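Local coordinates for protein putative metallopeptidase (Shewanella baltica OS155, PDB 3IEH) that binds a zinc ion and is probably a metallocarboxypeptidase-like hydrolase of the peptidase M14 family, at residues G74-E79 against T168-V173; E79-W84 against Q255-N260. All coordinates share one frame; numbering follows the deposited sequence.

Contact 1 (G74-E79 against T168-V173); sequences GFHGEE and TCHEDV. With ZN (zinc ion), chain B.
H76, E79 and H170 close on one zinc ion from the two segments, two ligands from the loop 74-79 and the third from strand 165-172. H76 reaches the metal through ND1 at 2.1 Å, and H170 also uses ND1, at a longer 2.5 Å. E79 is bidentate: its chain runs extended beyond CG (chi2 177°), which carries both carboxylate oxygens to the ion, OE1 at 2.3 Å and OE2 at 2.5 Å. A water completes the five ligand atoms. The two imidazoles are turned obliquely to each other, their planes at 66°, with ND1 of H76 lying at the edge of the H170 ring. This is the His-x-x-Glu plus His zinc site of the M14 peptidases, set at the C-terminal ends of the neighbouring parallel strands 68-73 and 165-172; E246, the predicted proton donor/acceptor, packs against H170.

Around the ligands, the backbone N of E171 donates to OE1 of E79 in a nearly straight bond of 3.1 Å, arriving from above the carboxylate plane, so that OE1 is held by metal and amide together. A type I turn from H76 to E79, closed by the bond from N of E79 to O of H76, brings both loop ligands to the metal. NE2 of H76 is bonded to N126, whereas NE2 of H170 makes a weak bond to OG1 of T168, itself paired with S72. The F75 ring lies almost parallel to H170 but slid well aside, and CB of F75 touches CE1 of H170 at 3.8 Å. A water bridges loop and strand, accepting from N of G74 and donating to O of E79 and O of C169. At the far end a second water donates to OE2 of E78, which also pairs with R119, and accepts from N of V173.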
loop_
_atom_site.group_PDB
_atom_site.type_symbol
_atom_site.label_atom_id
_atom_site.label_comp_id
_atom_site.label_asym_id
_atom_site.label_seq_id
_atom_site.Cartn_x
_atom_site.Cartn_y
_atom_site.Cartn_z
ATOM N N GLY A 74 2.904 -0.586 4.011
ATOM C CA GLY A 74 3.684 -0.268 5.187
ATOM C C GLY A 74 3.808 1.190 5.583
ATOM O O GLY A 74 4.826 1.580 6.174
ATOM N N PHE A 75 2.790 1.995 5.270
ATOM C CA PHE A 75 2.715 3.355 5.799
ATOM C C PHE A 75 2.521 3.299 7.293
ATOM O O PHE A 75 2.982 4.178 8.000
ATOM C CB PHE A 75 1.546 4.134 5.194
ATOM C CG PHE A 75 1.818 4.649 3.827
ATOM C CD1 PHE A 75 1.541 3.872 2.712
ATOM C CD2 PHE A 75 2.392 5.902 3.654
ATOM C CE1 PHE A 75 1.816 4.350 1.419
ATOM C CE2 PHE A 75 2.667 6.395 2.364
ATOM C CZ PHE A 75 2.386 5.621 1.255
ATOM N N HIS A 76 1.811 2.275 7.770
ATOM C CA HIS A 76 1.548 2.116 9.189
ATOM C C HIS A 76 2.159 0.825 9.681
ATOM O O HIS A 76 1.828 -0.237 9.162
ATOM C CB HIS A 76 0.052 2.150 9.441
ATOM C CG HIS A 76 -0.575 3.459 9.091
ATOM N ND1 HIS A 76 -1.723 3.558 8.341
ATOM C CD2 HIS A 76 -0.195 4.727 9.363
ATOM C CE1 HIS A 76 -2.037 4.832 8.185
ATOM N NE2 HIS A 76 -1.121 5.563 8.791
ATOM N N GLY A 77 3.013 0.927 10.708
ATOM C CA GLY A 77 3.880 -0.176 11.146
ATOM C C GLY A 77 3.205 -1.388 11.735
ATOM O O GLY A 77 3.799 -2.476 11.766
ATOM N N GLU A 78 1.971 -1.215 12.215
ATOM C CA GLU A 78 1.199 -2.348 12.751
ATOM C C GLU A 78 0.449 -3.127 11.659
ATOM O O GLU A 78 -0.138 -4.160 11.922
ATOM C CB GLU A 78 0.228 -1.888 13.847
ATOM C CG GLU A 78 -1.174 -1.435 13.433
ATOM C CD GLU A 78 -1.232 -0.055 12.812
ATOM O OE1 GLU A 78 -0.209 0.365 12.250
ATOM O OE2 GLU A 78 -2.304 0.610 12.901
ATOM N N GLU A 79 0.459 -2.617 10.438
ATOM C CA GLU A 79 -0.299 -3.199 9.346
ATOM C C GLU A 79 0.649 -4.006 8.476
ATOM O O GLU A 79 0.787 -3.765 7.272
ATOM C CB GLU A 79 -0.956 -2.065 8.590
ATOM C CG GLU A 79 -1.793 -1.191 9.548
ATOM C CD GLU A 79 -2.428 0.003 8.884
ATOM O OE1 GLU A 79 -2.236 0.216 7.642
ATOM O OE2 GLU A 79 -3.119 0.738 9.619
ATOM N N THR A 168 -2.736 0.928 -2.562
ATOM C CA THR A 168 -2.001 0.974 -1.308
ATOM C C THR A 168 -2.622 -0.071 -0.362
ATOM O O THR A 168 -3.837 -0.129 -0.231
ATOM C CB THR A 168 -1.966 2.394 -0.694
ATOM O OG1 THR A 168 -1.033 2.388 0.390
ATOM C CG2 THR A 168 -3.334 2.816 -0.181
ATOM N N CYS A 169 -1.791 -0.907 0.265
ATOM C CA CYS A 169 -2.286 -2.010 1.090
ATOM C C CYS A 169 -2.166 -1.763 2.591
ATOM O O CYS A 169 -1.067 -1.818 3.165
ATOM C CB CYS A 169 -1.572 -3.271 0.685
ATOM S SG CYS A 169 -1.988 -3.648 -1.047
ATOM N N HIS A 170 -3.309 -1.482 3.216
ATOM C CA HIS A 170 -3.366 -1.150 4.624
ATOM C C HIS A 170 -4.080 -2.235 5.381
ATOM O O HIS A 170 -4.611 -3.195 4.792
ATOM C CB HIS A 170 -4.089 0.173 4.814
ATOM C CG HIS A 170 -3.287 1.358 4.367
ATOM N ND1 HIS A 170 -2.703 2.232 5.249
ATOM C CD2 HIS A 170 -2.923 1.775 3.135
ATOM C CE1 HIS A 170 -2.053 3.164 4.583
ATOM N NE2 HIS A 170 -2.171 2.911 3.297
ATOM N N GLU A 171 -4.029 -2.118 6.699
ATOM C CA GLU A 171 -4.774 -3.006 7.575
ATOM C C GLU A 171 -5.446 -2.194 8.667
ATOM O O GLU A 171 -5.006 -1.115 8.988
ATOM C CB GLU A 171 -3.879 -4.045 8.205
ATOM C CG GLU A 171 -3.131 -4.920 7.261
ATOM C CD GLU A 171 -2.860 -6.269 7.894
ATOM O OE1 GLU A 171 -1.829 -6.393 8.555
ATOM O OE2 GLU A 171 -3.709 -7.186 7.821
ATOM N N ASP A 172 -6.525 -2.725 9.223
ATOM C CA ASP A 172 -7.268 -2.054 10.288
ATOM C C ASP A 172 -7.234 -2.966 11.525
ATOM O O ASP A 172 -7.906 -4.000 11.558
ATOM C CB ASP A 172 -8.700 -1.764 9.790
ATOM C CG ASP A 172 -9.576 -1.003 10.804
ATOM O OD1 ASP A 172 -9.222 -0.829 11.996
ATOM O OD2 ASP A 172 -10.671 -0.598 10.390
ATOM N N VAL A 173 -6.450 -2.564 12.531
ATOM C CA VAL A 173 -6.299 -3.319 13.798
ATOM C C VAL A 173 -7.559 -3.277 14.686
ATOM O O VAL A 173 -7.697 -4.067 15.599
ATOM C CB VAL A 173 -5.045 -2.853 14.621
ATOM C CG1 VAL A 173 -5.181 -1.394 15.132
ATOM C CG2 VAL A 173 -4.814 -3.762 15.779
HETATM ZN ZN ZN B . -3.243 2.239 7.648
HETATM O O HOH W 1 0.704 -2.012 5.288
HETATM O O HOH W 2 -4.653 -0.406 11.912
HETATM O O HOH W 3 -5.513 2.602 7.486
#

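Contact 2 (E79-W84 against Q255-N260); sequences ESAGPW and QRVLAN. With ZN (zinc ion), chain B.
A81 sets its methyl against R256 and N260 where the start of helix 81-91 packs on helix 253-271, two helices of the alpha/beta fold of the M14 peptidases. Packing is close at A81: its methyl CB lies 3.4 Å from CB of R256, and the amide ND2 of N260 comes to 3.7 Å from the same CB. About a turn after A81, W84 meets the two methyls of V257: CG1, anti to the backbone N (chi1 173°), is 3.7 Å from O of W84, while CG2 meets CB of W84 at 4.2 Å. The indole itself leads away toward helix 25-39, and its NE1 is bonded to O of S22. OD1 of N260 lies 3.8 Å from CA of G82.

Polar bonds run within the helix or to third parties. R256, bent at chi2 and chi3, passes by the methyl of A81 to a salt bridge with E171 and a cation-pi contact with W13. ND2 of N260 has two partners, O of R256 one turn back and OG1 of T247. A leucine in place of N260 would probably leave O of R256 and OG1 of T247 without the side-chain amide they share. The bond from ND2 to O of R256, 2.7 Å long, approaches from above the carbonyl plane, and the same oxygen also accepts from the backbone N of N260.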
loop_
_atom_site.group_PDB
_atom_site.type_symbol
_atom_site.label_atom_id
_atom_site.label_comp_id
_atom_site.label_asym_id
_atom_site.label_seq_id
_atom_site.Cartn_x
_atom_site.Cartn_y
_atom_site.Cartn_z
ATOM N N GLU A 79 0.459 -2.617 10.438
ATOM C CA GLU A 79 -0.299 -3.199 9.346
ATOM C C GLU A 79 0.649 -4.006 8.476
ATOM O O GLU A 79 0.787 -3.765 7.272
ATOM C CB GLU A 79 -0.956 -2.065 8.590
ATOM C CG GLU A 79 -1.793 -1.191 9.548
ATOM C CD GLU A 79 -2.428 0.003 8.884
ATOM O OE1 GLU A 79 -2.236 0.216 7.642
ATOM O OE2 GLU A 79 -3.119 0.738 9.619
ATOM N N SER A 80 1.301 -4.965 9.128
ATOM C CA SER A 80 2.447 -5.669 8.565
ATOM C C SER A 80 2.082 -6.738 7.535
ATOM O O SER A 80 2.943 -7.142 6.754
ATOM C CB SER A 80 3.310 -6.241 9.695
ATOM O OG SER A 80 2.518 -6.956 10.616
ATOM N N ALA A 81 0.818 -7.168 7.497
ATOM C CA ALA A 81 0.389 -8.105 6.454
ATOM C C ALA A 81 0.502 -7.470 5.044
ATOM O O ALA A 81 0.660 -8.186 4.054
ATOM C CB ALA A 81 -1.019 -8.662 6.726
ATOM N N GLY A 82 0.450 -6.138 4.949
ATOM C CA GLY A 82 0.688 -5.449 3.654
ATOM C C GLY A 82 2.048 -5.756 3.027
ATOM O O GLY A 82 2.113 -6.395 1.973
ATOM N N PRO A 83 3.146 -5.312 3.678
ATOM C CA PRO A 83 4.515 -5.636 3.267
ATOM C C PRO A 83 4.774 -7.135 3.084
ATOM O O PRO A 83 5.292 -7.539 2.026
ATOM C CB PRO A 83 5.354 -5.120 4.426
ATOM C CG PRO A 83 4.522 -3.951 5.009
ATOM C CD PRO A 83 3.104 -4.355 4.807
ATOM N N TRP A 84 4.420 -7.965 4.077
ATOM C CA TRP A 84 4.645 -9.432 3.949
ATOM C C TRP A 84 3.777 -10.013 2.833
ATOM O O TRP A 84 4.173 -10.958 2.127
ATOM C CB TRP A 84 4.428 -10.188 5.270
ATOM C CG TRP A 84 5.453 -9.857 6.339
ATOM C CD1 TRP A 84 5.287 -9.016 7.396
ATOM C CD2 TRP A 84 6.800 -10.350 6.438
ATOM N NE1 TRP A 84 6.433 -8.962 8.156
ATOM C CE2 TRP A 84 7.376 -9.776 7.587
ATOM C CE3 TRP A 84 7.562 -11.240 5.688
ATOM C CZ2 TRP A 84 8.688 -10.045 7.981
ATOM C CZ3 TRP A 84 8.871 -11.510 6.090
ATOM C CH2 TRP A 84 9.421 -10.901 7.206
ATOM N N GLN A 255 -3.647 -15.369 6.783
ATOM C CA GLN A 255 -4.813 -15.105 5.948
ATOM C C GLN A 255 -4.747 -13.690 5.391
ATOM O O GLN A 255 -5.127 -13.445 4.229
ATOM C CB GLN A 255 -6.104 -15.275 6.744
ATOM C CG GLN A 255 -6.554 -16.701 6.819
ATOM C CD GLN A 255 -7.113 -17.187 5.483
ATOM O OE1 GLN A 255 -8.093 -16.626 4.962
ATOM N NE2 GLN A 255 -6.511 -18.237 4.939
ATOM N N ARG A 256 -4.254 -12.762 6.219
ATOM C CA ARG A 256 -4.117 -11.367 5.794
ATOM C C ARG A 256 -3.020 -11.244 4.736
ATOM O O ARG A 256 -3.201 -10.572 3.734
ATOM C CB ARG A 256 -3.885 -10.452 7.010
ATOM C CG ARG A 256 -5.141 -10.327 7.888
ATOM C CD ARG A 256 -4.809 -10.257 9.376
ATOM N NE ARG A 256 -3.783 -9.262 9.634
ATOM C CZ ARG A 256 -3.069 -9.187 10.756
ATOM N NH1 ARG A 256 -3.266 -10.028 11.758
ATOM N NH2 ARG A 256 -2.147 -8.252 10.878
ATOM N N VAL A 257 -1.899 -11.934 4.953
ATOM C CA VAL A 257 -0.814 -11.970 3.982
ATOM C C VAL A 257 -1.359 -12.448 2.634
ATOM O O VAL A 257 -1.115 -11.819 1.598
ATOM C CB VAL A 257 0.318 -12.928 4.413
ATOM C CG1 VAL A 257 1.346 -13.067 3.291
ATOM C CG2 VAL A 257 0.963 -12.472 5.697
ATOM N N LEU A 258 -2.093 -13.559 2.648
ATOM C CA LEU A 258 -2.671 -14.138 1.413
ATOM C C LEU A 258 -3.716 -13.241 0.792
ATOM O O LEU A 258 -3.787 -13.128 -0.442
ATOM C CB LEU A 258 -3.279 -15.520 1.673
ATOM C CG LEU A 258 -2.254 -16.603 2.059
ATOM C CD1 LEU A 258 -2.966 -17.901 2.348
ATOM C CD2 LEU A 258 -1.180 -16.820 1.001
ATOM N N ALA A 259 -4.519 -12.594 1.631
ATOM C CA ALA A 259 -5.544 -11.627 1.142
ATOM C C ALA A 259 -4.897 -10.427 0.456
ATOM O O ALA A 259 -5.378 -9.952 -0.572
ATOM C CB ALA A 259 -6.450 -11.141 2.305
ATOM N N ASN A 260 -3.835 -9.911 1.071
ATOM C CA ASN A 260 -3.077 -8.787 0.540
ATOM C C ASN A 260 -2.430 -9.163 -0.792
ATOM O O ASN A 260 -2.439 -8.376 -1.730
ATOM C CB ASN A 260 -2.044 -8.318 1.573
ATOM C CG ASN A 260 -2.645 -7.344 2.595
ATOM O OD1 ASN A 260 -2.776 -6.167 2.312
ATOM N ND2 ASN A 260 -3.014 -7.838 3.771
HETATM ZN ZN ZN B . -3.243 2.239 7.648
HETATM O O HOH W 3 -5.513 2.602 7.486
#

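Overall arrangement
The centres of contacts 1 and 2 lie about 9 Å apart, and E79 belongs to both: its carboxylate serves the zinc in contact 1, while the chain leaving it enters helix 81-91 in contact 2. Along the sequence the segments alternate, 74-79, 79-84, 168-173 and 255-260, so the two pairings cross. Contact 1 lies at the ends of neighbouring parallel strands of the mixed sheet, and contact 2 joins two helices beside it. E171 links them, with OE2 in a salt bridge to NE of R256 at 2.8 Å and OE1 probably bonded to N of A81. The strand that carries a zinc ligand is thus tied to the start of helix 81-91 and to the C-terminal helix.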